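Local structure of esterase (Capnocytophaga ochracea, 4W9R) at residues 128-133 with 142-147; 146-151 with 175-180; 253-258 with 291-296. The protein is of unknown function but belongs to the putative esterase family of the alpha/beta-hydrolase clan and may hydrolyse ester bonds. All coordinates share one frame; numbering follows the deposited sequence.

Interaction 1: 128-133 with 142-147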
ATOM      1  N   LEU B 128      -5.084   7.045  20.256  1.00 25.35           N
ATOM      2  CA  LEU B 128      -5.780   8.294  20.545  1.00 23.47           C
ATOM      3  C   LEU B 128      -7.044   8.429  19.701  1.00 29.63           C
ATOM      4  O   LEU B 128      -8.059   8.951  20.163  1.00 27.56           O
ATOM      5  CB  LEU B 128      -4.856   9.489  20.297  1.00 29.94           C
ATOM      6  CG  LEU B 128      -5.487  10.881  20.389  1.00 29.12           C
ATOM      7  CD1 LEU B 128      -5.941  11.168  21.808  1.00 30.80           C
ATOM      8  CD2 LEU B 128      -4.518  11.949  19.907  1.00 32.53           C
ATOM      9  N   ALA B 129      -6.977   7.939  18.467  1.00 28.75           N
ATOM     10  CA  ALA B 129      -8.086   8.050  17.529  1.00 21.95           C
ATOM     11  C   ALA B 129      -9.312   7.264  17.991  1.00 26.73           C
ATOM     12  O   ALA B 129     -10.436   7.570  17.591  1.00 31.99           O
ATOM     13  CB  ALA B 129      -7.652   7.583  16.148  1.00 22.55           C
ATOM     14  N   ASN B 130      -9.094   6.253  18.827  1.00 23.69           N
ATOM     15  CA  ASN B 130     -10.192   5.447  19.351  1.00 26.21           C
ATOM     16  C   ASN B 130     -11.186   6.273  20.154  1.00 35.38           C
ATOM     17  O   ASN B 130     -12.382   5.984  20.169  1.00 40.42           O
ATOM     18  CB  ASN B 130      -9.657   4.313  20.228  1.00 22.24           C
ATOM     19  CG  ASN B 130      -8.880   3.279  19.442  1.00 28.64           C
ATOM     20  OD1 ASN B 130      -9.150   3.046  18.265  1.00 35.78           O
ATOM     21  ND2 ASN B 130      -7.911   2.647  20.095  1.00 30.83           N
ATOM     22  N   TYR B 131     -10.684   7.313  20.812  1.00 25.61           N
ATOM     23  CA  TYR B 131     -11.481   8.082  21.759  1.00 27.29           C
ATOM     24  C   TYR B 131     -12.532   8.967  21.094  1.00 32.76           C
ATOM     25  O   TYR B 131     -13.359   9.572  21.776  1.00 41.73           O
ATOM     26  CB  TYR B 131     -10.562   8.920  22.647  1.00 23.33           C
ATOM     27  CG  TYR B 131      -9.882   8.092  23.712  1.00 31.60           C
ATOM     28  CD1 TYR B 131      -8.744   7.352  23.422  1.00 31.58           C
ATOM     29  CD2 TYR B 131     -10.392   8.032  25.001  1.00 28.22           C
ATOM     30  CE1 TYR B 131      -8.125   6.584  24.391  1.00 30.43           C
ATOM     31  CE2 TYR B 131      -9.780   7.269  25.976  1.00 35.40           C
ATOM     32  CZ  TYR B 131      -8.648   6.546  25.667  1.00 34.94           C
ATOM     33  OH  TYR B 131      -8.040   5.785  26.637  1.00 30.32           O
ATOM     34  N   TYR B 132     -12.507   9.040  19.768  1.00 23.52           N
ATOM     35  CA  TYR B 132     -13.545   9.760  19.041  1.00 31.35           C
ATOM     36  C   TYR B 132     -14.871   8.996  19.081  1.00 40.30           C
ATOM     37  O   TYR B 132     -15.928   9.555  18.789  1.00 49.64           O
ATOM     38  CB  TYR B 132     -13.110  10.020  17.598  1.00 24.60           C
ATOM     39  CG  TYR B 132     -12.000  11.039  17.498  1.00 27.37           C
ATOM     40  CD1 TYR B 132     -12.241  12.378  17.768  1.00 27.22           C
ATOM     41  CD2 TYR B 132     -10.711  10.665  17.144  1.00 36.29           C
ATOM     42  CE1 TYR B 132     -11.233  13.317  17.687  1.00 24.44           C
ATOM     43  CE2 TYR B 132      -9.694  11.601  17.059  1.00 27.20           C
ATOM     44  CZ  TYR B 132      -9.963  12.926  17.332  1.00 31.43           C
ATOM     45  OH  TYR B 132      -8.964  13.868  17.254  1.00 34.23           O
HETATM   46  N   MSE B 133     -14.805   7.721  19.454  1.00 38.45           N
HETATM   47  CA  MSE B 133     -15.998   6.905  19.665  1.00 41.24           C
HETATM   48  C   MSE B 133     -16.781   7.348  20.897  1.00 45.52           C
HETATM   49  O   MSE B 133     -17.982   7.101  21.005  1.00 48.54           O
HETATM   50  CB  MSE B 133     -15.622   5.430  19.816  1.00 33.96           C
HETATM   51  CG  MSE B 133     -15.343   4.703  18.518  1.00 49.52           C
HETATM   52 SE   MSE B 133     -14.599   2.933  18.862  0.59 62.10          SE
HETATM   53  CE  MSE B 133     -15.783   2.397  20.307  1.00 32.59           C
ATOM     54  N   ASN B 142     -16.900   8.912  11.233  1.00 32.12           N
ATOM     55  CA  ASN B 142     -17.674   7.698  11.015  1.00 37.01           C
ATOM     56  C   ASN B 142     -16.763   6.542  10.642  1.00 36.18           C
ATOM     57  O   ASN B 142     -17.193   5.390  10.566  1.00 38.44           O
ATOM     58  CB  ASN B 142     -18.717   7.924   9.924  1.00 31.66           C
ATOM     59  CG  ASN B 142     -19.440   9.241  10.084  1.00 45.29           C
ATOM     60  OD1 ASN B 142     -19.274  10.154   9.276  1.00 58.68           O
ATOM     61  ND2 ASN B 142     -20.244   9.351  11.134  1.00 48.46           N
HETATM   62  N   MSE B 143     -15.497   6.869  10.407  1.00 32.13           N
HETATM   63  CA  MSE B 143     -14.493   5.883  10.039  1.00 27.20           C
HETATM   64  C   MSE B 143     -13.241   6.064  10.888  1.00 32.33           C
HETATM   65  O   MSE B 143     -12.635   7.135  10.896  1.00 36.18           O
HETATM   66  CB  MSE B 143     -14.147   5.995   8.555  1.00 32.24           C
HETATM   67  CG  MSE B 143     -13.153   4.952   8.066  1.00 53.23           C
HETATM   68 SE   MSE B 143     -12.472   5.329   6.274  1.00 78.19          SE
HETATM   69  CE  MSE B 143     -11.083   6.624   6.718  1.00 54.09           C
ATOM     70  N   ILE B 144     -12.864   5.018  11.612  1.00 30.28           N
ATOM     71  CA  ILE B 144     -11.670   5.061  12.443  1.00 28.87           C
ATOM     72  C   ILE B 144     -10.731   3.916  12.087  1.00 31.61           C
ATOM     73  O   ILE B 144     -11.092   2.743  12.201  1.00 30.23           O
ATOM     74  CB  ILE B 144     -12.018   4.993  13.941  1.00 25.49           C
ATOM     75  CG1 ILE B 144     -12.934   6.156  14.326  1.00 32.17           C
ATOM     76  CG2 ILE B 144     -10.751   5.007  14.784  1.00 25.22           C
ATOM     77  CD1 ILE B 144     -13.344   6.160  15.779  1.00 32.87           C
ATOM     78  N   VAL B 145      -9.533   4.262  11.632  1.00 29.32           N
ATOM     79  CA  VAL B 145      -8.529   3.263  11.301  1.00 27.92           C
ATOM     80  C   VAL B 145      -7.337   3.384  12.240  1.00 25.62           C
ATOM     81  O   VAL B 145      -6.582   4.355  12.181  1.00 25.75           O
ATOM     82  CB  VAL B 145      -8.056   3.399   9.842  1.00 24.81           C
ATOM     83  CG1 VAL B 145      -7.032   2.329   9.517  1.00 19.89           C
ATOM     84  CG2 VAL B 145      -9.242   3.311   8.894  1.00 18.27           C
ATOM     85  N   SER B 146      -7.172   2.387  13.102  1.00 24.31           N
ATOM     86  CA  SER B 146      -6.093   2.385  14.080  1.00 21.07           C
ATOM     87  C   SER B 146      -5.024   1.371  13.686  1.00 31.02           C
ATOM     88  O   SER B 146      -5.248   0.163  13.752  1.00 43.13           O
ATOM     89  CB  SER B 146      -6.644   2.076  15.474  1.00 22.64           C
ATOM     90  OG  SER B 146      -5.619   2.096  16.451  1.00 37.95           O
ATOM     91  N   LEU B 147      -3.859   1.868  13.285  1.00 30.63           N
ATOM     92  CA  LEU B 147      -2.798   1.007  12.774  1.00 21.99           C
ATOM     93  C   LEU B 147      -1.650   0.882  13.763  1.00 29.32           C
ATOM     94  O   LEU B 147      -0.993   1.867  14.078  1.00 31.90           O
ATOM     95  CB  LEU B 147      -2.280   1.548  11.444  1.00 17.36           C
ATOM     96  CG  LEU B 147      -3.338   1.739  10.359  1.00 29.07           C
ATOM     97  CD1 LEU B 147      -2.733   2.450   9.165  1.00 31.55           C
ATOM     98  CD2 LEU B 147      -3.931   0.399   9.951  1.00 17.28           C
TER
HETATM   99  O   HOH W   1      -6.747   0.695  18.773  1.00 33.44           O
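In this alpha/beta-hydrolase sheet, the short helix 123-128 and the 3-10 turn that begins at Tyr131 lie on the way from strand 116-122 to its parallel neighbour 143-149, and here the part of that beta-alpha-beta connection just after the helix packs on the strand it leads into. Ile144 carries the contact. Its CG1 stands anti to the carbonyl carbon (chi1 -59°) and CD1 runs on extended, so the two branches reach different parts of the turn. CG2 lies against the backbone of Ala129, with the Ala129 CB methyl 4.3 Å from it. CD1 goes further, fitting beside Ala129 O and near Tyr132 CB, and comes 3.7 Å from Met133 CG, where the selenomethionine chain crosses it obliquely. An alanine here in place of the isoleucine would lack both branches and would probably lose the apolar contacts with Ala129, Tyr132 and Met133, loosening the turn on the sheet. Beyond CB, Tyr132 is held by a ring stack on Phe96, an edge-to-face contact with Phe141 and a hydrogen bond from its hydroxyl to Phe96 O, while Met133 packs against helix 156-165.

Two residues along the strand, Ser146 faces the turn as Ile144 does, and the contact becomes polar. The Asn130 side chain reaches toward it, OD1 standing 3.9 Å from Ser146 CB and taking its hydrogen bond from Tyr173 OH. Ser146 OG, anti to its own backbone N, bonds to Gly126 O and also accepts from a water at 2.9 Å; that same water accepts from Asn130 ND2 at 2.6 Å.

Interaction 2: 146-151 with 175-180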
ATOM      1  N   SER B 146      -7.172   2.387  13.102  1.00 24.31           N
ATOM      2  CA  SER B 146      -6.093   2.385  14.080  1.00 21.07           C
ATOM      3  C   SER B 146      -5.024   1.371  13.686  1.00 31.02           C
ATOM      4  O   SER B 146      -5.248   0.163  13.752  1.00 43.13           O
ATOM      5  CB  SER B 146      -6.644   2.076  15.474  1.00 22.64           C
ATOM      6  OG  SER B 146      -5.619   2.096  16.451  1.00 37.95           O
ATOM      7  N   LEU B 147      -3.859   1.868  13.285  1.00 30.63           N
ATOM      8  CA  LEU B 147      -2.798   1.007  12.774  1.00 21.99           C
ATOM      9  C   LEU B 147      -1.650   0.882  13.763  1.00 29.32           C
ATOM     10  O   LEU B 147      -0.993   1.867  14.078  1.00 31.90           O
ATOM     11  CB  LEU B 147      -2.280   1.548  11.444  1.00 17.36           C
ATOM     12  CG  LEU B 147      -3.338   1.739  10.359  1.00 29.07           C
ATOM     13  CD1 LEU B 147      -2.733   2.450   9.165  1.00 31.55           C
ATOM     14  CD2 LEU B 147      -3.931   0.399   9.951  1.00 17.28           C
ATOM     15  N   ASN B 148      -1.407  -0.337  14.236  1.00 28.89           N
ATOM     16  CA  ASN B 148      -0.381  -0.592  15.242  1.00 20.84           C
ATOM     17  C   ASN B 148      -0.485   0.361  16.433  1.00 22.78           C
ATOM     18  O   ASN B 148       0.450   1.104  16.721  1.00 33.24           O
ATOM     19  CB  ASN B 148       1.014  -0.489  14.616  1.00 17.25           C
ATOM     20  CG  ASN B 148       2.119  -0.871  15.584  1.00 29.27           C
ATOM     21  OD1 ASN B 148       2.031  -1.885  16.275  1.00 34.09           O
ATOM     22  ND2 ASN B 148       3.151  -0.040  15.659  1.00 21.67           N
ATOM     23  N   PRO B 149      -1.631   0.358  17.126  1.00 24.89           N
ATOM     24  CA  PRO B 149      -1.755   1.313  18.227  1.00 23.36           C
ATOM     25  C   PRO B 149      -0.913   0.914  19.431  1.00 22.36           C
ATOM     26  O   PRO B 149      -0.694  -0.277  19.650  1.00 19.13           O
ATOM     27  CB  PRO B 149      -3.242   1.256  18.568  1.00 22.60           C
ATOM     28  CG  PRO B 149      -3.628  -0.144  18.236  1.00 21.18           C
ATOM     29  CD  PRO B 149      -2.814  -0.515  17.019  1.00 24.31           C
ATOM     30  N   VAL B 150      -0.442   1.897  20.190  1.00 29.45           N
ATOM     31  CA  VAL B 150       0.115   1.612  21.501  1.00 28.76           C
ATOM     32  C   VAL B 150      -1.023   1.806  22.485  1.00 26.18           C
ATOM     33  O   VAL B 150      -1.426   2.936  22.756  1.00 31.95           O
ATOM     34  CB  VAL B 150       1.287   2.548  21.845  1.00 25.92           C
ATOM     35  CG1 VAL B 150       1.879   2.185  23.198  1.00 26.76           C
ATOM     36  CG2 VAL B 150       2.347   2.501  20.753  1.00 18.14           C
ATOM     37  N   ALA B 151      -1.526   0.711  23.044  1.00 27.86           N
ATOM     38  CA  ALA B 151      -2.800   0.791  23.745  1.00 40.40           C
ATOM     39  C   ALA B 151      -2.703   0.737  25.263  1.00 47.83           C
ATOM     40  O   ALA B 151      -1.632   0.528  25.836  1.00 46.72           O
ATOM     41  CB  ALA B 151      -3.718  -0.321  23.255  1.00 32.99           C
HETATM   42  N   MSE B 175      -8.841  -2.007  13.161  1.00 32.20           N
HETATM   43  CA  MSE B 175      -7.610  -2.031  13.940  1.00 26.97           C
HETATM   44  C   MSE B 175      -6.675  -3.131  13.449  1.00 33.52           C
HETATM   45  O   MSE B 175      -7.100  -4.263  13.220  1.00 43.19           O
HETATM   46  CB  MSE B 175      -7.912  -2.221  15.425  1.00 27.32           C
HETATM   47  CG  MSE B 175      -6.677  -2.485  16.272  1.00 32.90           C
HETATM   48 SE   MSE B 175      -7.094  -2.684  18.163  1.00 71.08          SE
HETATM   49  CE  MSE B 175      -5.355  -3.294  18.798  1.00 68.21           C
ATOM     50  N   ALA B 176      -5.403  -2.789  13.286  1.00 27.80           N
ATOM     51  CA  ALA B 176      -4.406  -3.755  12.842  1.00 27.98           C
ATOM     52  C   ALA B 176      -3.166  -3.714  13.725  1.00 34.49           C
ATOM     53  O   ALA B 176      -2.780  -2.655  14.222  1.00 33.79           O
ATOM     54  CB  ALA B 176      -4.031  -3.499  11.389  1.00 25.81           C
ATOM     55  N   THR B 177      -2.547  -4.874  13.921  1.00 27.62           N
ATOM     56  CA  THR B 177      -1.307  -4.957  14.682  1.00 32.71           C
ATOM     57  C   THR B 177      -0.387  -6.035  14.106  1.00 33.45           C
ATOM     58  O   THR B 177      -0.834  -6.924  13.381  1.00 37.10           O
ATOM     59  CB  THR B 177      -1.575  -5.243  16.173  1.00 36.14           C
ATOM     60  OG1 THR B 177      -0.333  -5.286  16.886  1.00 47.72           O
ATOM     61  CG2 THR B 177      -2.302  -6.567  16.342  1.00 25.61           C
ATOM     62  N   ALA B 178       0.899  -5.937  14.425  1.00 25.07           N
ATOM     63  CA  ALA B 178       1.898  -6.883  13.942  1.00 26.70           C
ATOM     64  C   ALA B 178       2.843  -7.246  15.078  1.00 29.80           C
ATOM     65  O   ALA B 178       3.168  -6.398  15.900  1.00 28.31           O
ATOM     66  CB  ALA B 178       2.667  -6.301  12.768  1.00 30.81           C
ATOM     67  N   ASP B 179       3.254  -8.508  15.146  1.00 32.20           N
ATOM     68  CA  ASP B 179       4.064  -8.975  16.269  1.00 32.57           C
ATOM     69  C   ASP B 179       5.587  -8.942  16.089  1.00 37.28           C
ATOM     70  O   ASP B 179       6.314  -9.128  17.065  1.00 34.84           O
ATOM     71  CB  ASP B 179       3.647 -10.403  16.639  1.00 30.66           C
ATOM     72  CG  ASP B 179       3.941 -11.402  15.539  1.00 40.98           C
ATOM     73  OD1 ASP B 179       3.898 -11.014  14.352  1.00 45.32           O
ATOM     74  OD2 ASP B 179       4.218 -12.576  15.862  1.00 52.76           O
ATOM     75  N   VAL B 180       6.091  -8.690  14.882  1.00 40.41           N
ATOM     76  CA  VAL B 180       7.530  -8.862  14.679  1.00 30.85           C
ATOM     77  C   VAL B 180       8.317  -7.665  15.200  1.00 34.45           C
ATOM     78  O   VAL B 180       8.179  -6.541  14.717  1.00 42.72           O
ATOM     79  CB  VAL B 180       7.877  -9.087  13.197  1.00 30.40           C
ATOM     80  CG1 VAL B 180       9.385  -9.084  13.003  1.00 23.57           C
ATOM     81  CG2 VAL B 180       7.284 -10.397  12.713  1.00 19.95           C
TER
HETATM   82  O   HOH W   2      -0.123  -2.574  17.853  1.00 32.57           O
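Met175, a selenomethionine, is the side chain to follow. Its CB stands beside that of Ser146, 4.5 Å from CB to CB, with both pointing to the same face of the sheet. CG, anti to the backbone N, is 3.9 Å from Ser146 O. From there the chain stays extended through SE (chi3 171°), and the CE tip arrives crosswise at the Pro149 ring, 3.6 Å from its CG. The side chain also touches Ala189 of helix 183-196.

The backbones pair in parallel register: Ala176 N gives a hydrogen bond of 3.0 Å to Ser146 O, nearly along the C=O axis, and Ala176 O receives Asn148 N at 2.7 Å from above the carbonyl plane. These are neighbouring strands of the alpha/beta-hydrolase sheet, joined by helix 156-165 in a beta-alpha-beta crossover. On the face away from Met175, Leu147 CD2 touches the Ala176 methyl, and Leu147 goes on to pack on helix 217-232.

At Asn148 the backbone takes left-handed angles (phi 49°) and the chain turns a corner, parting from strand 171-180. One water bridges the two segments here, donating to Asn148 OD1 at 2.8 Å and to Pro149 O while accepting from Thr177 OG1. Asn148 OD1 also accepts from Asn182 ND2, and Asn148 ND2 bonds to Glu123 OE2.

Interaction 3: 253-258 with 291-296; sequences TGIYEY and SQDWES
Two helices of the all-helical C-terminal part, 255-270 and 294-306, bring their N-termini together here, and Asp293 sits at the N-cap of the second. Just before it, Gln292 with positive phi is the C-prime residue of a Schellman motif that ends helix 278-290, with only three residues, 291-293, between one helix and the next.

The first-turn N-H groups of helix 255-270 find their acceptor in the other segment. Ser296, its OG swung beside its own backbone N (chi1 -69°), accepts from Tyr256 N at 3.2 Å in an almost straight bond (172°). Ile255 N also reaches this oxygen, but at 3.4 Å and 125° the bond is weak and bent. One hydroxyl oxygen thus serves two first-turn amides, one well and one weakly. The hydroxyl proton goes the other way, to Asp293 OD2, which it meets from above the carboxylate plane.

OD2 also accepts from a water at 2.9 Å, and that water in turn accepts from Gly254 N at 2.8 Å, so the Gly254 amide is linked to the carboxylate through solvent. OD1 takes the capping bond from Glu295 N, long and weak. With amides of two helix starts around it, Asp293 is likely to stay ionised, although Glu257 OE1, a like charge 5.9 Å from Asp293 OD2, would probably work against this.

Glu257 OE2 forms a salt bridge with Lys299, further along helix 294-306. Ser291 OG bonds to Ala287 O and weakly to Glu252 O, and the Ile255 CD1 methyl lies against it. Alongside the polar network, the methylenes of the two helices meet directly: Tyr256 CB rests 3.6 Å from Ser296 CB.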
ATOM      1  N   THR B 253     -38.563 -11.159  -8.527  1.00 42.90           N
ATOM      2  CA  THR B 253     -39.066  -9.790  -8.580  1.00 47.45           C
ATOM      3  C   THR B 253     -38.186  -8.862  -7.747  1.00 49.42           C
ATOM      4  O   THR B 253     -37.213  -9.305  -7.134  1.00 56.38           O
ATOM      5  CB  THR B 253     -40.521  -9.690  -8.074  1.00 51.19           C
ATOM      6  OG1 THR B 253     -40.604 -10.212  -6.741  1.00 53.96           O
ATOM      7  CG2 THR B 253     -41.464 -10.471  -8.978  1.00 41.77           C
ATOM      8  N   GLY B 254     -38.535  -7.579  -7.724  1.00 47.40           N
ATOM      9  CA  GLY B 254     -37.802  -6.592  -6.948  1.00 41.56           C
ATOM     10  C   GLY B 254     -36.366  -6.402  -7.400  1.00 51.06           C
ATOM     11  O   GLY B 254     -35.483  -6.114  -6.591  1.00 55.25           O
ATOM     12  N   ILE B 255     -36.132  -6.555  -8.700  1.00 51.75           N
ATOM     13  CA  ILE B 255     -34.788  -6.457  -9.255  1.00 40.16           C
ATOM     14  C   ILE B 255     -34.316  -5.007  -9.333  1.00 39.59           C
ATOM     15  O   ILE B 255     -33.160  -4.709  -9.030  1.00 51.61           O
ATOM     16  CB  ILE B 255     -34.719  -7.104 -10.649  1.00 35.40           C
ATOM     17  CG1 ILE B 255     -34.981  -8.606 -10.532  1.00 35.84           C
ATOM     18  CG2 ILE B 255     -33.371  -6.848 -11.303  1.00 22.14           C
ATOM     19  CD1 ILE B 255     -34.702  -9.369 -11.793  1.00 40.74           C
ATOM     20  N   TYR B 256     -35.209  -4.108  -9.733  1.00 37.99           N
ATOM     21  CA  TYR B 256     -34.890  -2.685  -9.742  1.00 37.26           C
ATOM     22  C   TYR B 256     -34.526  -2.207  -8.342  1.00 44.57           C
ATOM     23  O   TYR B 256     -33.643  -1.365  -8.172  1.00 45.82           O
ATOM     24  CB  TYR B 256     -36.057  -1.859 -10.284  1.00 33.45           C
ATOM     25  CG  TYR B 256     -35.995  -0.404  -9.875  1.00 39.95           C
ATOM     26  CD1 TYR B 256     -35.126   0.476 -10.505  1.00 35.78           C
ATOM     27  CD2 TYR B 256     -36.797   0.087  -8.852  1.00 43.06           C
ATOM     28  CE1 TYR B 256     -35.059   1.804 -10.131  1.00 42.40           C
ATOM     29  CE2 TYR B 256     -36.738   1.414  -8.471  1.00 40.22           C
ATOM     30  CZ  TYR B 256     -35.867   2.269  -9.114  1.00 47.02           C
ATOM     31  OH  TYR B 256     -35.803   3.593  -8.740  1.00 46.25           O
ATOM     32  N   GLU B 257     -35.216  -2.751  -7.344  1.00 46.63           N
ATOM     33  CA  GLU B 257     -34.988  -2.379  -5.953  1.00 52.20           C
ATOM     34  C   GLU B 257     -33.564  -2.693  -5.508  1.00 42.65           C
ATOM     35  O   GLU B 257     -33.004  -1.990  -4.669  1.00 41.22           O
ATOM     36  CB  GLU B 257     -35.991  -3.087  -5.037  1.00 58.07           C
ATOM     37  CG  GLU B 257     -37.348  -2.400  -4.937  1.00 64.63           C
ATOM     38  CD  GLU B 257     -38.129  -2.426  -6.239  1.00 68.10           C
ATOM     39  OE1 GLU B 257     -37.867  -3.312  -7.080  1.00 75.66           O
ATOM     40  OE2 GLU B 257     -39.009  -1.558  -6.421  1.00 61.89           O
ATOM     41  N   TYR B 258     -32.980  -3.746  -6.072  1.00 33.13           N
ATOM     42  CA  TYR B 258     -31.602  -4.107  -5.755  1.00 35.48           C
ATOM     43  C   TYR B 258     -30.648  -2.996  -6.182  1.00 41.46           C
ATOM     44  O   TYR B 258     -29.775  -2.586  -5.415  1.00 41.95           O
ATOM     45  CB  TYR B 258     -31.213  -5.424  -6.432  1.00 32.91           C
ATOM     46  CG  TYR B 258     -29.851  -5.940  -6.022  1.00 40.69           C
ATOM     47  CD1 TYR B 258     -29.700  -6.739  -4.896  1.00 41.93           C
ATOM     48  CD2 TYR B 258     -28.715  -5.629  -6.760  1.00 42.13           C
ATOM     49  CE1 TYR B 258     -28.459  -7.213  -4.514  1.00 38.29           C
ATOM     50  CE2 TYR B 258     -27.467  -6.098  -6.386  1.00 44.86           C
ATOM     51  CZ  TYR B 258     -27.346  -6.890  -5.262  1.00 50.25           C
ATOM     52  OH  TYR B 258     -26.110  -7.362  -4.883  1.00 55.48           O
ATOM     53  N   SER B 291     -35.712 -12.930 -15.658  1.00 53.11           N
ATOM     54  CA  SER B 291     -36.805 -13.307 -14.765  1.00 59.63           C
ATOM     55  C   SER B 291     -38.151 -12.791 -15.266  1.00 60.08           C
ATOM     56  O   SER B 291     -39.185 -13.018 -14.633  1.00 52.43           O
ATOM     57  CB  SER B 291     -36.542 -12.788 -13.354  1.00 67.52           C
ATOM     58  OG  SER B 291     -36.588 -11.375 -13.326  1.00 85.26           O
ATOM     59  N   GLN B 292     -38.120 -12.090 -16.398  1.00 59.52           N
ATOM     60  CA  GLN B 292     -39.312 -11.502 -17.011  1.00 59.61           C
ATOM     61  C   GLN B 292     -40.108 -10.617 -16.056  1.00 55.03           C
ATOM     62  O   GLN B 292     -41.337 -10.577 -16.121  1.00 50.58           O
ATOM     63  CB  GLN B 292     -40.231 -12.594 -17.571  1.00 57.43           C
ATOM     64  CG  GLN B 292     -39.698 -13.303 -18.804  1.00 70.63           C
ATOM     65  CD  GLN B 292     -39.055 -14.636 -18.479  1.00 92.73           C
ATOM     66  OE1 GLN B 292     -39.068 -15.082 -17.331  1.00 97.84           O
ATOM     67  NE2 GLN B 292     -38.491 -15.284 -19.491  1.00103.86           N
ATOM     68  N   ASP B 293     -39.417  -9.893 -15.182  1.00 54.40           N
ATOM     69  CA  ASP B 293     -40.115  -8.988 -14.284  1.00 59.88           C
ATOM     70  C   ASP B 293     -40.140  -7.609 -14.924  1.00 58.76           C
ATOM     71  O   ASP B 293     -39.131  -6.911 -14.961  1.00 62.42           O
ATOM     72  CB  ASP B 293     -39.418  -8.953 -12.920  1.00 60.92           C
ATOM     73  CG  ASP B 293     -39.857  -7.787 -12.061  1.00 67.06           C
ATOM     74  OD1 ASP B 293     -41.051  -7.422 -12.103  1.00 90.33           O
ATOM     75  OD2 ASP B 293     -39.000  -7.239 -11.336  1.00 39.87           O
ATOM     76  N   TRP B 294     -41.317  -7.206 -15.388  1.00 50.84           N
ATOM     77  CA  TRP B 294     -41.423  -5.999 -16.197  1.00 46.13           C
ATOM     78  C   TRP B 294     -41.757  -4.762 -15.383  1.00 43.99           C
ATOM     79  O   TRP B 294     -41.679  -3.645 -15.889  1.00 54.81           O
ATOM     80  CB  TRP B 294     -42.465  -6.196 -17.299  1.00 44.83           C
ATOM     81  CG  TRP B 294     -42.257  -7.452 -18.095  1.00 44.32           C
ATOM     82  CD1 TRP B 294     -43.156  -8.463 -18.277  1.00 39.30           C
ATOM     83  CD2 TRP B 294     -41.071  -7.839 -18.801  1.00 41.80           C
ATOM     84  NE1 TRP B 294     -42.608  -9.449 -19.059  1.00 35.17           N
ATOM     85  CE2 TRP B 294     -41.328  -9.092 -19.394  1.00 39.63           C
ATOM     86  CE3 TRP B 294     -39.818  -7.248 -18.995  1.00 40.88           C
ATOM     87  CZ2 TRP B 294     -40.381  -9.763 -20.165  1.00 39.13           C
ATOM     88  CZ3 TRP B 294     -38.879  -7.916 -19.761  1.00 43.64           C
ATOM     89  CH2 TRP B 294     -39.166  -9.160 -20.337  1.00 40.04           C
ATOM     90  N   GLU B 295     -42.107  -4.951 -14.119  1.00 42.34           N
ATOM     91  CA  GLU B 295     -42.446  -3.814 -13.279  1.00 47.92           C
ATOM     92  C   GLU B 295     -41.163  -3.079 -12.913  1.00 50.72           C
ATOM     93  O   GLU B 295     -41.158  -1.860 -12.737  1.00 47.25           O
ATOM     94  CB  GLU B 295     -43.206  -4.260 -12.031  1.00 57.77           C
ATOM     95  CG  GLU B 295     -44.155  -3.206 -11.475  1.00 77.54           C
ATOM     96  CD  GLU B 295     -45.246  -2.816 -12.462  1.00 86.12           C
ATOM     97  OE1 GLU B 295     -45.636  -3.660 -13.298  1.00 77.59           O
ATOM     98  OE2 GLU B 295     -45.714  -1.659 -12.404  1.00 90.86           O
ATOM     99  N   SER B 296     -40.073  -3.834 -12.821  1.00 45.86           N
ATOM    100  CA  SER B 296     -38.760  -3.262 -12.557  1.00 44.01           C
ATOM    101  C   SER B 296     -38.267  -2.466 -13.757  1.00 44.56           C
ATOM    102  O   SER B 296     -37.567  -1.466 -13.605  1.00 46.57           O
ATOM    103  CB  SER B 296     -37.754  -4.361 -12.204  1.00 43.09           C
ATOM    104  OG  SER B 296     -38.048  -4.945 -10.947  1.00 45.77           O
TER
HETATM  105  O   HOH W   3     -40.539  -6.292  -9.109  1.00 44.92           O

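Interactions 1 and 2 share Ser146 and Leu147 and use strand 143-149 from different sides: the first covers it with the preceding turn, the second pairs it with strand 171-180, the next strand in the same sheet. Their centres are 13 Å apart. Interaction 3 belongs to the helical C-terminal part, across the centre of the chain; its centre lies about 40 Å from that of interaction 1 and about 46 Å from that of interaction 2, with nearest atoms about 22 and 26 Å away, so they do not touch. None of the three includes a ligand, and none can be tied to an active site from what is known of this protein.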